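Local coordinates for uncharacterized protein YPL067C (Saccharomyces cerevisiae, PDB 5KCI) that is a cytoplasmic protein of unknown function, possibly related to histidine-triad proteins and connected with amyloid toxicity, at residues Ala78-Ser82 and Arg129-Phe133; Leu86-Asn92 and His104-Lys110; His148-Asn154 and His166-Phe172. One frame throughout, in Å; residues are numbered along the deposited sequence.

Interaction 1: residues Ala78-Ser82 and Arg129-Phe133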
loop_
_atom_site.group_PDB
_atom_site.type_symbol
_atom_site.label_atom_id
_atom_site.label_comp_id
_atom_site.label_asym_id
_atom_site.label_seq_id
_atom_site.Cartn_x
_atom_site.Cartn_y
_atom_site.Cartn_z
ATOM N N ALA A 78 1.697 -9.152 18.967
ATOM C CA ALA A 78 2.754 -8.981 17.979
ATOM C C ALA A 78 2.728 -7.574 17.381
ATOM O O ALA A 78 1.665 -7.043 17.050
ATOM C CB ALA A 78 2.602 -10.038 16.890
ATOM N N LYS A 79 3.912 -6.964 17.265
ATOM C CA LYS A 79 4.056 -5.663 16.618
ATOM C C LYS A 79 3.783 -5.773 15.121
ATOM O O LYS A 79 4.103 -6.783 14.498
ATOM C CB LYS A 79 5.475 -5.107 16.832
ATOM C CG LYS A 79 5.715 -4.363 18.154
ATOM C CD LYS A 79 7.217 -4.078 18.388
ATOM C CE LYS A 79 7.753 -2.943 17.524
ATOM N NZ LYS A 79 9.265 -2.816 17.600
ATOM N N ALA A 80 3.186 -4.725 14.553
ATOM C CA ALA A 80 2.957 -4.654 13.121
ATOM C C ALA A 80 4.273 -4.919 12.408
ATOM O O ALA A 80 5.323 -4.479 12.871
ATOM C CB ALA A 80 2.422 -3.278 12.743
ATOM N N PHE A 81 4.221 -5.724 11.351
ATOM C CA PHE A 81 5.362 -6.033 10.485
ATOM C C PHE A 81 6.433 -6.891 11.166
ATOM O O PHE A 81 7.478 -7.164 10.539
ATOM C CB PHE A 81 6.012 -4.751 9.938
ATOM C CG PHE A 81 5.036 -3.829 9.278
ATOM C CD1 PHE A 81 4.174 -4.301 8.289
ATOM C CD2 PHE A 81 4.955 -2.499 9.661
ATOM C CE1 PHE A 81 3.252 -3.462 7.691
ATOM C CE2 PHE A 81 4.041 -1.658 9.072
ATOM C CZ PHE A 81 3.182 -2.135 8.090
ATOM N N SER A 82 6.206 -7.352 12.405
ATOM C CA SER A 82 7.186 -8.152 13.129
ATOM C C SER A 82 7.321 -9.554 12.572
ATOM O O SER A 82 8.282 -10.243 12.913
ATOM C CB SER A 82 6.801 -8.281 14.602
ATOM O OG SER A 82 5.611 -9.031 14.683
ATOM N N ARG A 129 6.793 3.907 12.413
ATOM C CA ARG A 129 6.851 2.459 12.213
ATOM C C ARG A 129 6.725 2.085 10.744
ATOM O O ARG A 129 7.488 1.239 10.240
ATOM C CB ARG A 129 5.754 1.765 13.013
ATOM C CG ARG A 129 5.777 0.239 12.924
ATOM C CD ARG A 129 6.993 -0.361 13.623
ATOM N NE ARG A 129 6.964 -1.824 13.601
ATOM C CZ ARG A 129 7.993 -2.608 13.907
ATOM N NH1 ARG A 129 9.170 -2.086 14.241
ATOM N NH2 ARG A 129 7.860 -3.925 13.852
ATOM N N MET A 130 5.760 2.688 10.036
ATOM C CA MET A 130 5.643 2.411 8.605
ATOM C C MET A 130 6.931 2.779 7.879
ATOM O O MET A 130 7.434 2.023 7.024
ATOM C CB MET A 130 4.468 3.192 8.016
ATOM C CG MET A 130 4.301 2.987 6.518
ATOM S SD MET A 130 3.983 1.268 6.057
ATOM C CE MET A 130 2.366 1.165 6.763
ATOM N N ASN A 131 7.461 3.956 8.185
ATOM C CA ASN A 131 8.696 4.395 7.540
ATOM C C ASN A 131 9.837 3.417 7.788
ATOM O O ASN A 131 10.570 3.051 6.852
ATOM C CB ASN A 131 9.043 5.811 8.009
ATOM C CG ASN A 131 8.212 6.866 7.307
ATOM O OD1 ASN A 131 7.827 6.705 6.147
ATOM N ND2 ASN A 131 7.978 7.972 7.986
ATOM N N ALA A 132 10.011 2.979 9.035
ATOM C CA ALA A 132 11.073 2.032 9.353
ATOM C C ALA A 132 10.903 0.735 8.582
ATOM O O ALA A 132 11.891 0.153 8.084
ATOM C CB ALA A 132 11.090 1.756 10.851
ATOM N N PHE A 133 9.661 0.284 8.449
ATOM C CA PHE A 133 9.382 -0.950 7.735
ATOM C C PHE A 133 9.822 -0.842 6.289
ATOM O O PHE A 133 10.510 -1.728 5.771
ATOM C CB PHE A 133 7.900 -1.273 7.776
ATOM C CG PHE A 133 7.531 -2.523 7.031
ATOM C CD1 PHE A 133 8.068 -3.747 7.385
ATOM C CD2 PHE A 133 6.645 -2.470 5.963
ATOM C CE1 PHE A 133 7.716 -4.915 6.688
ATOM C CE2 PHE A 133 6.279 -3.618 5.284
ATOM C CZ PHE A 133 6.808 -4.846 5.657
#
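Phe81 turns its CG away from its own carbonyl carbon (chi1 -53°), while Phe133 sets CG opposite its backbone N (chi1 179°), and these two torsions lay one ring over the other. The planes lie only 8° from parallel and the centroids are 3.9 Å apart, which makes this a close face-to-face stack. Phe133 CD1 also reaches back beyond the ring to Phe81 CB, at 3.4 Å. On the other face of the Phe81 ring, toward its rim, sits Ala80 CB, so the ring is held between its own loop and the helix. Met130, bent at chi2 and chi3, brings its methyl to the edge of the same ring, with CE 3.6 Å from Phe81 CZ. Its sulfur SD stands obliquely, 5.0 Å from the centroid of the Phe81 ring, a Met-aromatic contact.

The loop segment is a type II beta turn from Lys79 to Ser82, in which Phe81 takes the third position with a positive phi. Ser82 N and OG both bond Lys79 O and close the turn, while the carbonyl of the central peptide points outward to helix 120-135. There Arg129 grips Ala80 O side-on with two nitrogens, NH2 at 2.8 Å and NE at 3.2 Å, and the oxygen lies close to the guanidinium plane. The Lys79 chain crosses that of Arg129 at about a right angle and lays CE over one face of the guanidinium, 3.6 Å from Arg129 CZ. Lys79 NZ and Arg129 NH1, two donors of like charge, come to 3.4 Å without bonding each other; both turn to the backbone oxygen of the C-terminal residue Ala199, the lysine only weakly. Beyond the rings, Leu107 of strand 102-109 touches Phe81, Met130 and Phe133, seating the stack against the sheet.

Interaction 2: residues Leu86-Asn92 and His104-Lys110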
loop_
_atom_site.group_PDB
_atom_site.type_symbol
_atom_site.label_atom_id
_atom_site.label_comp_id
_atom_site.label_asym_id
_atom_site.label_seq_id
_atom_site.Cartn_x
_atom_site.Cartn_y
_atom_site.Cartn_z
ATOM N N LEU A 86 1.906 -11.327 9.192
ATOM C CA LEU A 86 1.074 -10.230 9.653
ATOM C C LEU A 86 0.828 -9.182 8.576
ATOM O O LEU A 86 0.162 -8.176 8.855
ATOM C CB LEU A 86 1.722 -9.562 10.872
ATOM C CG LEU A 86 1.837 -10.433 12.138
ATOM C CD1 LEU A 86 2.496 -9.667 13.272
ATOM C CD2 LEU A 86 0.473 -10.930 12.582
ATOM N N TYR A 87 1.367 -9.366 7.369
ATOM C CA TYR A 87 1.165 -8.387 6.317
ATOM C C TYR A 87 1.223 -9.066 4.957
ATOM O O TYR A 87 1.641 -10.216 4.822
ATOM C CB TYR A 87 2.209 -7.253 6.418
ATOM C CG TYR A 87 3.635 -7.725 6.386
ATOM C CD1 TYR A 87 4.309 -7.951 5.184
ATOM C CD2 TYR A 87 4.318 -7.951 7.565
ATOM C CE1 TYR A 87 5.638 -8.386 5.181
ATOM C CE2 TYR A 87 5.637 -8.396 7.567
ATOM C CZ TYR A 87 6.288 -8.621 6.385
ATOM O OH TYR A 87 7.605 -9.062 6.405
ATOM N N ALA A 88 0.807 -8.323 3.936
ATOM C CA ALA A 88 0.846 -8.826 2.571
ATOM C C ALA A 88 0.904 -7.642 1.619
ATOM O O ALA A 88 0.231 -6.633 1.834
ATOM C CB ALA A 88 -0.372 -9.700 2.271
ATOM N N VAL A 89 1.702 -7.768 0.568
ATOM C CA VAL A 89 1.820 -6.733 -0.455
ATOM C C VAL A 89 1.231 -7.276 -1.751
ATOM O O VAL A 89 1.507 -8.416 -2.148
ATOM C CB VAL A 89 3.278 -6.258 -0.616
ATOM C CG1 VAL A 89 4.175 -7.383 -1.003
ATOM C CG2 VAL A 89 3.357 -5.142 -1.644
ATOM N N ARG A 90 0.379 -6.470 -2.391
ATOM C CA ARG A 90 -0.274 -6.819 -3.641
ATOM C C ARG A 90 -0.153 -5.663 -4.616
ATOM O O ARG A 90 0.004 -4.514 -4.208
ATOM C CB ARG A 90 -1.765 -7.130 -3.432
ATOM C CG ARG A 90 -2.046 -8.315 -2.535
ATOM C CD ARG A 90 -1.839 -9.616 -3.266
ATOM N NE ARG A 90 -2.183 -10.794 -2.470
ATOM C CZ ARG A 90 -1.382 -11.365 -1.576
ATOM N NH1 ARG A 90 -0.183 -10.869 -1.336
ATOM N NH2 ARG A 90 -1.792 -12.435 -0.909
ATOM N N ALA A 91 -0.166 -5.972 -5.911
ATOM C CA ALA A 91 -0.338 -4.922 -6.903
ATOM C C ALA A 91 -1.772 -4.408 -6.850
ATOM O O ALA A 91 -2.711 -5.188 -6.690
ATOM C CB ALA A 91 -0.003 -5.451 -8.305
ATOM N N ASN A 92 -1.941 -3.085 -6.924
ATOM C CA ASN A 92 -3.283 -2.510 -6.995
ATOM C C ASN A 92 -3.890 -2.850 -8.350
ATOM O O ASN A 92 -3.312 -2.533 -9.396
ATOM C CB ASN A 92 -3.264 -0.993 -6.784
ATOM C CG ASN A 92 -4.665 -0.418 -6.530
ATOM O OD1 ASN A 92 -5.654 -0.875 -7.112
ATOM N ND2 ASN A 92 -4.751 0.589 -5.667
ATOM N N HIS A 104 1.869 1.162 -8.401
ATOM C CA HIS A 104 0.948 1.388 -7.281
ATOM C C HIS A 104 0.713 0.054 -6.588
ATOM O O HIS A 104 0.018 -0.820 -7.130
ATOM C CB HIS A 104 -0.351 1.967 -7.828
ATOM C CG HIS A 104 -1.315 2.392 -6.785
ATOM N ND1 HIS A 104 -2.396 3.192 -7.077
ATOM C CD2 HIS A 104 -1.374 2.142 -5.455
ATOM C CE1 HIS A 104 -3.098 3.400 -5.977
ATOM N NE2 HIS A 104 -2.505 2.768 -4.978
ATOM N N LEU A 105 1.289 -0.114 -5.411
ATOM C CA LEU A 105 1.115 -1.326 -4.619
ATOM C C LEU A 105 0.226 -1.025 -3.427
ATOM O O LEU A 105 0.023 0.130 -3.074
ATOM C CB LEU A 105 2.452 -1.880 -4.111
ATOM C CG LEU A 105 3.551 -2.084 -5.149
ATOM C CD1 LEU A 105 4.808 -2.627 -4.476
ATOM C CD2 LEU A 105 3.078 -3.037 -6.243
ATOM N N VAL A 106 -0.289 -2.092 -2.819
ATOM C CA VAL A 106 -1.092 -2.015 -1.602
ATOM C C VAL A 106 -0.455 -2.940 -0.590
ATOM O O VAL A 106 -0.188 -4.106 -0.892
ATOM C CB VAL A 106 -2.560 -2.402 -1.835
ATOM C CG1 VAL A 106 -3.363 -2.266 -0.493
ATOM C CG2 VAL A 106 -3.169 -1.537 -2.921
ATOM N N LEU A 107 -0.206 -2.414 0.595
ATOM C CA LEU A 107 0.337 -3.137 1.725
ATOM C C LEU A 107 -0.739 -3.294 2.795
ATOM O O LEU A 107 -1.089 -2.327 3.467
ATOM C CB LEU A 107 1.522 -2.369 2.308
ATOM C CG LEU A 107 2.109 -2.859 3.621
ATOM C CD1 LEU A 107 2.693 -4.257 3.472
ATOM C CD2 LEU A 107 3.203 -1.860 4.080
ATOM N N TRP A 108 -1.196 -4.518 2.970
ATOM C CA TRP A 108 -2.195 -4.896 3.965
ATOM C C TRP A 108 -1.498 -5.315 5.254
ATOM O O TRP A 108 -0.468 -6.005 5.228
ATOM C CB TRP A 108 -3.052 -6.047 3.436
ATOM C CG TRP A 108 -3.799 -5.710 2.216
ATOM C CD1 TRP A 108 -3.387 -5.889 0.920
ATOM C CD2 TRP A 108 -5.081 -5.100 2.158
ATOM N NE1 TRP A 108 -4.369 -5.442 0.054
ATOM C CE2 TRP A 108 -5.420 -4.961 0.795
ATOM C CE3 TRP A 108 -6.000 -4.678 3.133
ATOM C CZ2 TRP A 108 -6.630 -4.393 0.390
ATOM C CZ3 TRP A 108 -7.189 -4.121 2.724
ATOM C CH2 TRP A 108 -7.495 -3.972 1.377
ATOM N N SER A 109 -2.076 -4.920 6.392
ATOM C CA SER A 109 -1.506 -5.276 7.684
ATOM C C SER A 109 -2.595 -5.768 8.642
ATOM O O SER A 109 -3.617 -5.109 8.794
ATOM C CB SER A 109 -0.788 -4.087 8.329
ATOM O OG SER A 109 -0.231 -4.448 9.582
ATOM N N LYS A 110 -2.352 -6.923 9.260
ATOM C CA LYS A 110 -3.230 -7.463 10.299
ATOM C C LYS A 110 -3.281 -6.554 11.512
ATOM O O LYS A 110 -4.281 -6.537 12.237
ATOM C CB LYS A 110 -2.730 -8.840 10.734
ATOM C CG LYS A 110 -3.254 -10.036 9.980
ATOM C CD LYS A 110 -3.058 -11.309 10.818
ATOM C CE LYS A 110 -2.904 -12.564 9.955
ATOM N NZ LYS A 110 -2.069 -13.623 10.604
HETATM O O HOH W 1 1.636 -6.197 10.282
HETATM O O HOH W 2 -0.581 -1.883 -10.102
#
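Leu86 O takes the backbone N-H of Lys110 at one end of an antiparallel beta hairpin, and Asn92 N reaches His104 O at the other. Between them, Ala88 pairs with Trp108 and Arg90 with Val106, each through two bonds; that from Val106 N to Arg90 O is 2.8 Å long and nearly straight at 169°. The face that carries Tyr87, Val89, Leu107 and Ser109 is wholly buried. Here Leu107 CD1 lies 4.2 Å from Tyr87 CB, and helix 120-135 covers Leu107 through Met130 and Phe133.

Packing is also close at the Asn92 end, where the asparagine side chain runs beside that of His104 and Asn92 CB stands over the His104 imidazole face, 4.0 Å from the ring centroid, as a CH-pi contact. His104 NE2 is hydrogen-bonded to His168 ND1 on the next strand. A leucine in place of His104 would probably leave His168 ND1 without this partner and deprive Asn92 of the flat ring it packs against.

By contrast, Arg90 and Ala91 are exposed. The arginine chain leads away from the neighbouring strand and folds back on its own, NH1 donating to Val89 O at 3.1 Å from above the carbonyl plane.

Interaction 3: residues His148-Asn154 and His166-Phe172. With SO4 (sulfate ion), chain D.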
loop_
_atom_site.group_PDB
_atom_site.type_symbol
_atom_site.label_atom_id
_atom_site.label_comp_id
_atom_site.label_asym_id
_atom_site.label_seq_id
_atom_site.Cartn_x
_atom_site.Cartn_y
_atom_site.Cartn_z
ATOM N N HIS A 148 12.407 7.515 -4.228
ATOM C CA HIS A 148 11.427 7.020 -5.179
ATOM C C HIS A 148 10.510 5.981 -4.552
ATOM O O HIS A 148 9.942 5.128 -5.241
ATOM C CB HIS A 148 12.146 6.461 -6.406
ATOM C CG HIS A 148 12.677 7.537 -7.287
ATOM N ND1 HIS A 148 13.481 7.294 -8.388
ATOM C CD2 HIS A 148 12.502 8.878 -7.233
ATOM C CE1 HIS A 148 13.778 8.446 -8.966
ATOM N NE2 HIS A 148 13.195 9.421 -8.289
ATOM N N VAL A 149 10.348 6.073 -3.235
ATOM C CA VAL A 149 9.327 5.331 -2.518
ATOM C C VAL A 149 8.457 6.341 -1.785
ATOM O O VAL A 149 8.980 7.210 -1.077
ATOM C CB VAL A 149 9.935 4.350 -1.502
ATOM C CG1 VAL A 149 8.805 3.526 -0.818
ATOM C CG2 VAL A 149 10.936 3.430 -2.164
ATOM N N ALA A 150 7.139 6.205 -1.915
ATOM C CA ALA A 150 6.230 7.036 -1.139
ATOM C C ALA A 150 5.073 6.178 -0.674
ATOM O O ALA A 150 4.819 5.107 -1.218
ATOM C CB ALA A 150 5.687 8.221 -1.958
ATOM N N TRP A 151 4.336 6.681 0.311
ATOM C CA TRP A 151 3.205 5.905 0.789
ATOM C C TRP A 151 2.176 6.843 1.397
ATOM O O TRP A 151 2.497 7.955 1.826
ATOM C CB TRP A 151 3.624 4.831 1.811
ATOM C CG TRP A 151 4.133 5.351 3.118
ATOM C CD1 TRP A 151 5.432 5.660 3.437
ATOM C CD2 TRP A 151 3.359 5.608 4.314
ATOM N NE1 TRP A 151 5.507 6.100 4.740
ATOM C CE2 TRP A 151 4.255 6.074 5.297
ATOM C CE3 TRP A 151 2.006 5.495 4.628
ATOM C CZ2 TRP A 151 3.842 6.427 6.599
ATOM C CZ3 TRP A 151 1.589 5.852 5.936
ATOM C CH2 TRP A 151 2.508 6.307 6.891
ATOM N N PHE A 152 0.925 6.375 1.394
ATOM C CA PHE A 152 -0.139 7.100 2.060
ATOM C C PHE A 152 -1.221 6.123 2.460
ATOM O O PHE A 152 -1.369 5.044 1.888
ATOM C CB PHE A 152 -0.768 8.186 1.192
ATOM C CG PHE A 152 -1.347 7.677 -0.103
ATOM C CD1 PHE A 152 -0.540 7.463 -1.228
ATOM C CD2 PHE A 152 -2.703 7.460 -0.224
ATOM C CE1 PHE A 152 -1.090 7.000 -2.397
ATOM C CE2 PHE A 152 -3.261 6.993 -1.398
ATOM C CZ PHE A 152 -2.468 6.771 -2.492
ATOM N N VAL A 153 -2.010 6.553 3.437
ATOM C CA VAL A 153 -3.166 5.804 3.874
ATOM C C VAL A 153 -4.381 6.697 3.667
ATOM O O VAL A 153 -4.433 7.807 4.204
ATOM C CB VAL A 153 -3.044 5.394 5.351
ATOM C CG1 VAL A 153 -4.329 4.773 5.813
ATOM C CG2 VAL A 153 -1.878 4.414 5.506
ATOM N N ASN A 154 -5.347 6.212 2.906
ATOM C CA ASN A 154 -6.542 6.992 2.641
ATOM C C ASN A 154 -7.336 7.220 3.922
ATOM O O ASN A 154 -7.447 6.338 4.780
ATOM C CB ASN A 154 -7.417 6.301 1.615
ATOM C CG ASN A 154 -7.036 6.663 0.183
ATOM O OD1 ASN A 154 -6.432 7.702 -0.057
ATOM N ND2 ASN A 154 -7.454 5.853 -0.753
ATOM N N HIS A 166 -4.669 -0.856 5.297
ATOM C CA HIS A 166 -3.887 -0.942 4.075
ATOM C C HIS A 166 -3.318 0.421 3.736
ATOM O O HIS A 166 -3.983 1.451 3.916
ATOM C CB HIS A 166 -4.690 -1.465 2.887
ATOM C CG HIS A 166 -6.007 -0.785 2.683
ATOM N ND1 HIS A 166 -7.061 -0.928 3.559
ATOM C CD2 HIS A 166 -6.458 0.009 1.680
ATOM C CE1 HIS A 166 -8.092 -0.222 3.127
ATOM N NE2 HIS A 166 -7.751 0.352 1.983
ATOM N N ALA A 167 -2.063 0.391 3.287
ATOM C CA ALA A 167 -1.331 1.556 2.841
ATOM C C ALA A 167 -1.082 1.432 1.349
ATOM O O ALA A 167 -0.844 0.339 0.831
ATOM C CB ALA A 167 0.016 1.705 3.576
ATOM N N HIS A 168 -1.157 2.555 0.669
ATOM C CA HIS A 168 -0.764 2.652 -0.725
ATOM C C HIS A 168 0.735 2.933 -0.771
ATOM O O HIS A 168 1.206 3.898 -0.169
ATOM C CB HIS A 168 -1.586 3.727 -1.422
ATOM C CG HIS A 168 -3.047 3.427 -1.426
ATOM N ND1 HIS A 168 -3.651 2.749 -2.455
ATOM C CD2 HIS A 168 -4.010 3.630 -0.488
ATOM C CE1 HIS A 168 -4.936 2.583 -2.183
ATOM N NE2 HIS A 168 -5.180 3.111 -0.997
ATOM N N VAL A 169 1.483 2.048 -1.420
ATOM C CA VAL A 169 2.936 2.134 -1.492
ATOM C C VAL A 169 3.268 2.330 -2.952
ATOM O O VAL A 169 2.942 1.467 -3.772
ATOM C CB VAL A 169 3.626 0.875 -0.962
ATOM C CG1 VAL A 169 5.109 0.940 -1.147
ATOM C CG2 VAL A 169 3.305 0.634 0.526
ATOM N N LEU A 170 3.878 3.459 -3.270
ATOM C CA LEU A 170 4.216 3.850 -4.627
ATOM C C LEU A 170 5.711 3.721 -4.814
ATOM O O LEU A 170 6.483 4.201 -3.983
ATOM C CB LEU A 170 3.808 5.301 -4.902
ATOM C CG LEU A 170 2.350 5.650 -4.570
ATOM C CD1 LEU A 170 2.065 7.074 -5.012
ATOM C CD2 LEU A 170 1.378 4.721 -5.221
ATOM N N LEU A 171 6.102 3.125 -5.954
ATOM C CA LEU A 171 7.501 2.939 -6.296
ATOM C C LEU A 171 7.721 3.595 -7.640
ATOM O O LEU A 171 6.971 3.312 -8.574
ATOM C CB LEU A 171 7.860 1.460 -6.415
ATOM C CG LEU A 171 7.555 0.565 -5.219
ATOM C CD1 LEU A 171 8.048 -0.832 -5.494
ATOM C CD2 LEU A 171 8.166 1.146 -3.970
ATOM N N PHE A 172 8.729 4.466 -7.748
ATOM C CA PHE A 172 8.968 5.162 -9.010
ATOM C C PHE A 172 10.182 4.555 -9.706
ATOM O O PHE A 172 11.294 4.557 -9.157
ATOM C CB PHE A 172 9.157 6.663 -8.790
ATOM C CG PHE A 172 9.247 7.490 -10.085
ATOM C CD1 PHE A 172 8.558 7.127 -11.236
ATOM C CD2 PHE A 172 9.978 8.669 -10.100
ATOM C CE1 PHE A 172 8.638 7.900 -12.383
ATOM C CE2 PHE A 172 10.040 9.454 -11.249
ATOM C CZ PHE A 172 9.365 9.056 -12.385
HETATM S S SO4 D . -8.732 2.512 -0.351
HETATM O O1 SO4 D . -9.590 1.548 0.377
HETATM O O2 SO4 D . -7.595 2.978 0.422
HETATM O O3 SO4 D . -8.207 1.873 -1.577
HETATM O O4 SO4 D . -9.531 3.669 -0.735
HETATM O O HOH W 3 -5.536 3.317 2.499
#
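Phe152 and His168 form a hydrogen-bonded antiparallel pair, as do Ala150 and Leu170, and the axes of the short strand segments approach to 4.6 Å, their directions 161° from each other. Leu170 N to Ala150 O is the straightest of these bonds, 171° at the hydrogen. Phe172 N to His148 O extends the ladder.

At that end the edge of the Phe172 ring meets the face of His148 in a T-shaped contact, CD2 lying over the imidazole centre. Toward the other end, a chi1 of 58° sets Phe152 CG between its backbone N and carbonyl carbon and carries the ring beneath His168. CB of His168 rests 3.3 Å from Phe152 CZ, a CH-pi contact over the face, whereas the two rings are nearly parallel but slid apart.

His168 directs NE2 to sulfate O2 at 2.8 Å. His166 NE2 holds O1 at 2.7 Å, and Asn154 ND2 reaches O4 at 3.0 Å. The sulfate probably comes from the crystallisation liquor, but its place is consistent with a pocket for a phosphate group. His166 and His168, two apart on the strand, could match the first two histidines of the histidine-triad motif, with Leu170 where the third would stand, a partial likeness.

Overall arrangement
From the N terminus, the chain first enters interaction 1 at 78-82 and does not close it until helix 120-135 supplies 129-133. Both strands of interaction 2 are passed on the way, so that hairpin lies wholly within the larger loop. Interaction 3 follows in series and closes a short loop of its own, between 148-154 and 166-172. The sheet order is 87-91, 102-109, 165-172, 149-152: interactions 2 and 3 join its two outer pairs, and Leu105 N to Val169 O, 2.8 Å, links them across the middle. Interaction 1 fixes the helix over one face, from which Met130 CG comes within 3.3 Å of Trp151 CE2.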